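Local coordinates for protein UDP-glucose:anthocyanidin 3-O-glucosyltransferase (PDB 4REL) that belongs to the plant UDP-glycosyltransferase family and adopts the two-domain GT-B fold, at residues P358-P363 against V383-K388. Numbering follows the deposited sequence.
Sequences PMICRP and VIVEGK
Cys361 meets the strand at Val383 and Ile384 mainly through its backbone. Its N-H gives a hydrogen bond to Val383 O, N to O 2.8 Å, and its own carbonyl O accepts one from Val385 N, also 2.8 Å and nearly straight at the hydrogen (168°). Two residues before Cys361, Met359 O takes the N-H of Val383. Val383 O also lies 3.4 Å from Ile360 CA in a CA-H...O contact.

Side chains add apolar contact on both faces of this pairing. With Ile360 CG2 anti to the backbone N (CG1 at chi1 -66°), that methyl reaches Val385 CB at 3.8 Å, while CG1 of the same isoleucine passes Val383 CG2 at 4.2 Å. On the other face Cys361 CB lies beside Ile384 CG1, more loosely.

These are the last two strands of the six-stranded parallel sheet in the C-terminal Rossmann-like domain of a GT-B enzyme, joined by a beta-alpha-beta crossover through helix 368-378. That helix covers the Cys361 face with Ile375; helix 392-403 packs Ser398 and Leu399 on Ile360.

Beyond the strands, Val385 to Lys388 form a type II turn closed by Lys388 N to Val385 O, with Gly387 third at phi 110°, where a side chain would be jammed against the preceding carbonyl O. The turn brings Lys388 O over one face of the Arg362 guanidinium, 3.7 Å above its plane and displaced from the centre of the group toward its periphery. Arg362 NH1 bonds in that plane to Pro363 O at 2.7 Å, and NH2 forms a salt bridge with Glu281, two bonds that fix the group's rotation. The ammonium of Lys388 pairs with Glu176.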
loop_
_atom_site.group_PDB
_atom_site.type_symbol
_atom_site.label_atom_id
_atom_site.label_comp_id
_atom_site.label_asym_id
_atom_site.label_seq_id
_atom_site.Cartn_x
_atom_site.Cartn_y
_atom_site.Cartn_z
ATOM N N PRO A 358 -4.371 11.918 -12.229
ATOM C CA PRO A 358 -5.406 10.930 -12.547
ATOM C C PRO A 358 -4.770 9.613 -12.985
ATOM O O PRO A 358 -3.597 9.603 -13.367
ATOM C CB PRO A 358 -6.171 11.585 -13.701
ATOM C CG PRO A 358 -5.178 12.491 -14.339
ATOM C CD PRO A 358 -4.327 13.015 -13.213
ATOM N N MET A 359 -5.512 8.511 -12.912
ATOM C CA MET A 359 -4.896 7.200 -13.125
ATOM C C MET A 359 -5.552 6.354 -14.207
ATOM O O MET A 359 -6.740 6.475 -14.462
ATOM C CB MET A 359 -4.884 6.417 -11.810
ATOM C CG MET A 359 -3.829 6.906 -10.831
ATOM S SD MET A 359 -4.074 6.309 -9.151
ATOM C CE MET A 359 -5.374 7.415 -8.588
ATOM N N ILE A 360 -4.745 5.508 -14.846
ATOM C CA ILE A 360 -5.240 4.415 -15.678
ATOM C C ILE A 360 -4.805 3.157 -14.959
ATOM O O ILE A 360 -3.616 2.985 -14.669
ATOM C CB ILE A 360 -4.607 4.426 -17.076
ATOM C CG1 ILE A 360 -5.053 5.661 -17.853
ATOM C CG2 ILE A 360 -4.979 3.148 -17.851
ATOM C CD1 ILE A 360 -4.225 5.935 -19.103
ATOM N N CYS A 361 -5.764 2.284 -14.662
ATOM C CA CYS A 361 -5.558 1.209 -13.696
ATOM C C CYS A 361 -5.599 -0.160 -14.343
ATOM O O CYS A 361 -6.499 -0.457 -15.120
ATOM C CB CYS A 361 -6.662 1.243 -12.639
ATOM S SG CYS A 361 -6.790 2.811 -11.736
ATOM N N ARG A 362 -4.620 -0.991 -14.011
ATOM C CA ARG A 362 -4.667 -2.402 -14.366
ATOM C C ARG A 362 -4.306 -3.186 -13.112
ATOM O O ARG A 362 -3.140 -3.509 -12.893
ATOM C CB ARG A 362 -3.679 -2.706 -15.501
ATOM C CG ARG A 362 -3.988 -3.969 -16.327
ATOM C CD ARG A 362 -3.988 -5.222 -15.455
ATOM N NE ARG A 362 -3.740 -6.469 -16.170
ATOM C CZ ARG A 362 -4.003 -7.671 -15.664
ATOM N NH1 ARG A 362 -4.527 -7.781 -14.447
ATOM N NH2 ARG A 362 -3.739 -8.762 -16.371
ATOM N N PRO A 363 -5.312 -3.513 -12.293
ATOM C CA PRO A 363 -5.026 -4.241 -11.048
ATOM C C PRO A 363 -4.612 -5.687 -11.339
ATOM O O PRO A 363 -5.198 -6.326 -12.221
ATOM C CB PRO A 363 -6.360 -4.177 -10.286
ATOM C CG PRO A 363 -7.412 -3.954 -11.341
ATOM C CD PRO A 363 -6.746 -3.227 -12.483
ATOM N N VAL A 383 -9.574 5.676 -14.695
ATOM C CA VAL A 383 -10.316 4.601 -15.360
ATOM C C VAL A 383 -9.566 3.289 -15.199
ATOM O O VAL A 383 -8.337 3.264 -15.068
ATOM C CB VAL A 383 -10.550 4.871 -16.870
ATOM C CG1 VAL A 383 -11.480 6.065 -17.071
ATOM C CG2 VAL A 383 -9.236 5.089 -17.595
ATOM N N ILE A 384 -10.311 2.196 -15.175
ATOM C CA ILE A 384 -9.688 0.894 -15.312
ATOM C C ILE A 384 -9.454 0.736 -16.807
ATOM O O ILE A 384 -10.339 1.062 -17.606
ATOM C CB ILE A 384 -10.601 -0.218 -14.778
ATOM C CG1 ILE A 384 -10.780 -0.047 -13.262
ATOM C CG2 ILE A 384 -10.034 -1.591 -15.151
ATOM C CD1 ILE A 384 -11.876 -0.936 -12.643
ATOM N N VAL A 385 -8.267 0.266 -17.190
ATOM C CA VAL A 385 -7.868 0.300 -18.587
ATOM C C VAL A 385 -8.916 -0.423 -19.409
ATOM O O VAL A 385 -9.505 -1.407 -18.957
ATOM C CB VAL A 385 -6.435 -0.278 -18.814
ATOM C CG1 VAL A 385 -6.423 -1.797 -18.631
ATOM C CG2 VAL A 385 -5.903 0.122 -20.189
ATOM N N GLU A 386 -9.207 0.124 -20.583
ATOM C CA GLU A 386 -10.249 -0.428 -21.433
ATOM C C GLU A 386 -9.811 -1.825 -21.838
ATOM O O GLU A 386 -8.733 -1.995 -22.416
ATOM C CB GLU A 386 -10.454 0.458 -22.663
ATOM C CG GLU A 386 -11.563 -0.013 -23.597
ATOM C CD GLU A 386 -11.782 0.938 -24.764
ATOM O OE1 GLU A 386 -11.870 2.164 -24.530
ATOM O OE2 GLU A 386 -11.859 0.458 -25.917
ATOM N N GLY A 387 -10.623 -2.821 -21.489
ATOM C CA GLY A 387 -10.285 -4.214 -21.724
ATOM C C GLY A 387 -9.980 -4.995 -20.452
ATOM O O GLY A 387 -10.043 -6.228 -20.446
ATOM N N LYS A 388 -9.639 -4.268 -19.386
ATOM C CA LYS A 388 -9.279 -4.828 -18.076
ATOM C C LYS A 388 -7.899 -5.486 -18.046
ATOM O O LYS A 388 -7.407 -5.896 -16.992
ATOM C CB LYS A 388 -10.358 -5.775 -17.543
ATOM C CG LYS A 388 -11.741 -5.145 -17.482
ATOM C CD LYS A 388 -12.812 -6.177 -17.164
ATOM C CE LYS A 388 -14.206 -5.568 -17.253
ATOM N NZ LYS A 388 -15.256 -6.469 -16.695
#